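Local structure of histidine--tRNA ligase (Staphylococcus aureus, 1QE0) at residues L159-G167 against P248-R257. The protein catalyses the ATP-dependent attachment of L-histidine to tRNA(His), releasing AMP and diphosphate, and works as a homodimer of the class II synthetase family. Numbering follows the deposited sequence.
Sequences LKLVINSVG and PYTEDPNLVR. Unlike the reference sequence in segment 248-257: T250 (reference Ile).
V162 and I163 pair in parallel with T250 and E251, adding the short strand 250-251 to strand 159-165 in the mixed, otherwise largely antiparallel sheet of the class II synthetase catalytic domain. Three backbone hydrogen bonds make the ladder: T250 N donates to L161 O (2.8 Å), I163 N to T250 O (2.8 Å), and D252 N to I163 O (3.0 Å). The other edge of strand 159-165 bonds to strand 265-272 through V162 and N164, which places it between the two.

Apolar contacts lie on both faces. On the I163 face, I163 CG1 lies between the backbone N and the carbonyl carbon (chi1 66°), and I163 CD1 meets Y249 CD1 obliquely at 3.7 Å; helix 231-245 packs over both side chains. There E251 OE1 forms a hydrogen bond with Y235 OH and a salt bridge with K239 NZ. On the V162 face, CG1 anti to the backbone N (chi1 180°) brings that methyl against D252 CB and L255 CD2, while CG2 lies near T250 CB.

Beyond the paired residues, a type I turn from D252 to L255 bends the chain, which then runs on past N164 to V166; within the turn N254 N donates to D252 OD1, an Asx turn. L255 CB packs on N164 CB, and further along V166 CG1 rests 3.7 Å from V256 CB.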
loop_
_atom_site.group_PDB
_atom_site.type_symbol
_atom_site.label_atom_id
_atom_site.label_comp_id
_atom_site.label_asym_id
_atom_site.label_seq_id
_atom_site.Cartn_x
_atom_site.Cartn_y
_atom_site.Cartn_z
ATOM N N LEU A 159 -21.313 12.804 3.144
ATOM C CA LEU A 159 -20.529 12.613 4.365
ATOM C C LEU A 159 -21.114 13.424 5.502
ATOM O O LEU A 159 -21.774 14.434 5.278
ATOM C CB LEU A 159 -19.066 13.025 4.139
ATOM C CG LEU A 159 -18.123 11.996 3.530
ATOM C CD1 LEU A 159 -18.879 10.709 3.274
ATOM C CD2 LEU A 159 -17.509 12.565 2.270
ATOM N N LYS A 160 -20.797 13.022 6.721
ATOM C CA LYS A 160 -21.322 13.686 7.895
ATOM C C LYS A 160 -20.413 13.357 9.072
ATOM O O LYS A 160 -20.368 12.216 9.544
ATOM C CB LYS A 160 -22.773 13.214 8.056
ATOM C CG LYS A 160 -23.323 12.888 9.415
ATOM C CD LYS A 160 -24.473 11.910 9.175
ATOM C CE LYS A 160 -25.867 12.475 9.438
ATOM N NZ LYS A 160 -26.377 13.468 8.448
ATOM N N LEU A 161 -19.592 14.345 9.427
ATOM C CA LEU A 161 -18.616 14.238 10.516
ATOM C C LEU A 161 -19.314 14.466 11.849
ATOM O O LEU A 161 -19.989 15.453 12.042
ATOM C CB LEU A 161 -17.463 15.244 10.295
ATOM C CG LEU A 161 -16.255 15.483 11.221
ATOM C CD1 LEU A 161 -16.345 14.657 12.465
ATOM C CD2 LEU A 161 -14.965 15.183 10.506
ATOM N N VAL A 162 -19.118 13.536 12.764
ATOM C CA VAL A 162 -19.717 13.570 14.070
ATOM C C VAL A 162 -18.604 13.513 15.108
ATOM O O VAL A 162 -17.780 12.598 15.093
ATOM C CB VAL A 162 -20.629 12.367 14.219
ATOM C CG1 VAL A 162 -21.272 12.352 15.564
ATOM C CG2 VAL A 162 -21.662 12.370 13.116
ATOM N N ILE A 163 -18.584 14.498 16.009
ATOM C CA ILE A 163 -17.562 14.605 17.058
ATOM C C ILE A 163 -18.169 14.706 18.457
ATOM O O ILE A 163 -19.355 14.931 18.610
ATOM C CB ILE A 163 -16.691 15.845 16.851
ATOM C CG1 ILE A 163 -17.526 17.090 17.029
ATOM C CG2 ILE A 163 -16.107 15.875 15.445
ATOM C CD1 ILE A 163 -16.719 18.352 16.875
ATOM N N ASN A 164 -17.331 14.540 19.467
ATOM C CA ASN A 164 -17.715 14.611 20.865
ATOM C C ASN A 164 -16.408 14.682 21.674
ATOM O O ASN A 164 -15.309 14.506 21.142
ATOM C CB ASN A 164 -18.533 13.371 21.299
ATOM C CG ASN A 164 -18.997 13.454 22.778
ATOM O OD1 ASN A 164 -19.070 12.456 23.524
ATOM N ND2 ASN A 164 -19.270 14.674 23.208
ATOM N N SER A 165 -16.525 14.964 22.960
ATOM C CA SER A 165 -15.367 15.034 23.802
ATOM C C SER A 165 -15.681 14.371 25.099
ATOM O O SER A 165 -16.710 14.636 25.690
ATOM C CB SER A 165 -15.020 16.461 24.099
ATOM O OG SER A 165 -13.950 16.475 25.030
ATOM N N VAL A 166 -14.764 13.550 25.569
ATOM C CA VAL A 166 -14.946 12.869 26.823
ATOM C C VAL A 166 -14.007 13.482 27.865
ATOM O O VAL A 166 -13.614 12.834 28.835
ATOM C CB VAL A 166 -14.728 11.358 26.634
ATOM C CG1 VAL A 166 -15.953 10.745 25.943
ATOM C CG2 VAL A 166 -13.515 11.121 25.763
ATOM N N GLY A 167 -13.643 14.741 27.640
ATOM C CA GLY A 167 -12.772 15.458 28.552
ATOM C C GLY A 167 -11.439 14.806 28.835
ATOM O O GLY A 167 -11.079 13.847 28.202
ATOM N N PRO A 248 -18.016 21.145 8.414
ATOM C CA PRO A 248 -19.262 20.981 9.148
ATOM C C PRO A 248 -19.156 19.747 10.023
ATOM O O PRO A 248 -18.490 18.784 9.632
ATOM C CB PRO A 248 -20.281 20.784 8.024
ATOM C CG PRO A 248 -19.613 21.336 6.797
ATOM C CD PRO A 248 -18.219 20.846 6.993
ATOM N N TYR A 249 -19.828 19.770 11.178
ATOM C CA TYR A 249 -19.793 18.672 12.118
ATOM C C TYR A 249 -21.052 18.602 12.965
ATOM O O TYR A 249 -21.713 19.608 13.225
ATOM C CB TYR A 249 -18.620 18.854 13.053
ATOM C CG TYR A 249 -18.771 20.060 13.911
ATOM C CD1 TYR A 249 -19.478 19.992 15.098
ATOM C CD2 TYR A 249 -18.222 21.276 13.534
ATOM C CE1 TYR A 249 -19.645 21.105 15.904
ATOM C CE2 TYR A 249 -18.376 22.408 14.334
ATOM C CZ TYR A 249 -19.092 22.315 15.524
ATOM O OH TYR A 249 -19.245 23.415 16.344
ATOM N N THR A 250 -21.306 17.421 13.496
ATOM C CA THR A 250 -22.459 17.190 14.329
ATOM C C THR A 250 -21.900 16.725 15.669
ATOM O O THR A 250 -21.052 15.836 15.726
ATOM C CB THR A 250 -23.398 16.067 13.730
ATOM O OG1 THR A 250 -23.373 16.088 12.292
ATOM C CG2 THR A 250 -24.843 16.286 14.172
ATOM N N GLU A 251 -22.343 17.358 16.745
ATOM C CA GLU A 251 -21.901 16.966 18.073
ATOM C C GLU A 251 -22.810 15.877 18.620
ATOM O O GLU A 251 -23.960 16.108 18.886
ATOM C CB GLU A 251 -21.938 18.159 18.995
ATOM C CG GLU A 251 -21.279 19.363 18.410
ATOM C CD GLU A 251 -21.097 20.448 19.427
ATOM O OE1 GLU A 251 -20.691 20.132 20.564
ATOM O OE2 GLU A 251 -21.359 21.618 19.102
ATOM N N ASP A 252 -22.320 14.676 18.780
ATOM C CA ASP A 252 -23.186 13.653 19.293
ATOM C C ASP A 252 -22.726 13.327 20.672
ATOM O O ASP A 252 -21.908 12.433 20.857
ATOM C CB ASP A 252 -23.111 12.414 18.407
ATOM C CG ASP A 252 -23.935 11.243 18.927
ATOM O OD1 ASP A 252 -24.656 11.362 19.944
ATOM O OD2 ASP A 252 -23.843 10.179 18.287
ATOM N N PRO A 253 -23.300 13.989 21.679
ATOM C CA PRO A 253 -22.968 13.793 23.094
ATOM C C PRO A 253 -22.796 12.340 23.469
ATOM O O PRO A 253 -21.981 12.033 24.312
ATOM C CB PRO A 253 -24.170 14.381 23.799
ATOM C CG PRO A 253 -24.521 15.507 22.919
ATOM C CD PRO A 253 -24.446 14.901 21.537
ATOM N N ASN A 254 -23.534 11.456 22.804
ATOM C CA ASN A 254 -23.507 10.021 23.076
ATOM C C ASN A 254 -22.418 9.244 22.346
ATOM O O ASN A 254 -22.363 8.006 22.427
ATOM C CB ASN A 254 -24.874 9.421 22.737
ATOM C CG ASN A 254 -26.020 10.216 23.335
ATOM O OD1 ASN A 254 -26.768 10.909 22.617
ATOM N ND2 ASN A 254 -26.115 10.186 24.656
ATOM N N LEU A 255 -21.567 9.961 21.622
ATOM C CA LEU A 255 -20.489 9.336 20.885
ATOM C C LEU A 255 -19.336 9.397 21.837
ATOM O O LEU A 255 -18.569 10.357 21.839
ATOM C CB LEU A 255 -20.163 10.103 19.599
ATOM C CG LEU A 255 -18.862 9.714 18.887
ATOM C CD1 LEU A 255 -18.808 8.242 18.564
ATOM C CD2 LEU A 255 -18.762 10.544 17.656
ATOM N N VAL A 256 -19.237 8.375 22.673
ATOM C CA VAL A 256 -18.172 8.305 23.647
ATOM C C VAL A 256 -17.507 6.955 23.551
ATOM O O VAL A 256 -17.976 6.080 22.829
ATOM C CB VAL A 256 -18.717 8.485 25.070
ATOM C CG1 VAL A 256 -19.644 9.694 25.128
ATOM C CG2 VAL A 256 -19.437 7.222 25.528
ATOM N N ARG A 257 -16.419 6.799 24.296
ATOM C CA ARG A 257 -15.661 5.556 24.346
ATOM C C ARG A 257 -15.311 5.253 25.801
ATOM O O ARG A 257 -14.825 6.119 26.535
ATOM C CB ARG A 257 -14.407 5.666 23.483
ATOM C CG ARG A 257 -14.698 5.763 21.993
ATOM C CD ARG A 257 -13.672 6.609 21.247
ATOM N NE ARG A 257 -14.127 6.859 19.886
ATOM C CZ ARG A 257 -13.468 6.511 18.790
ATOM N NH1 ARG A 257 -12.292 5.897 18.888
ATOM N NH2 ARG A 257 -14.012 6.745 17.602
#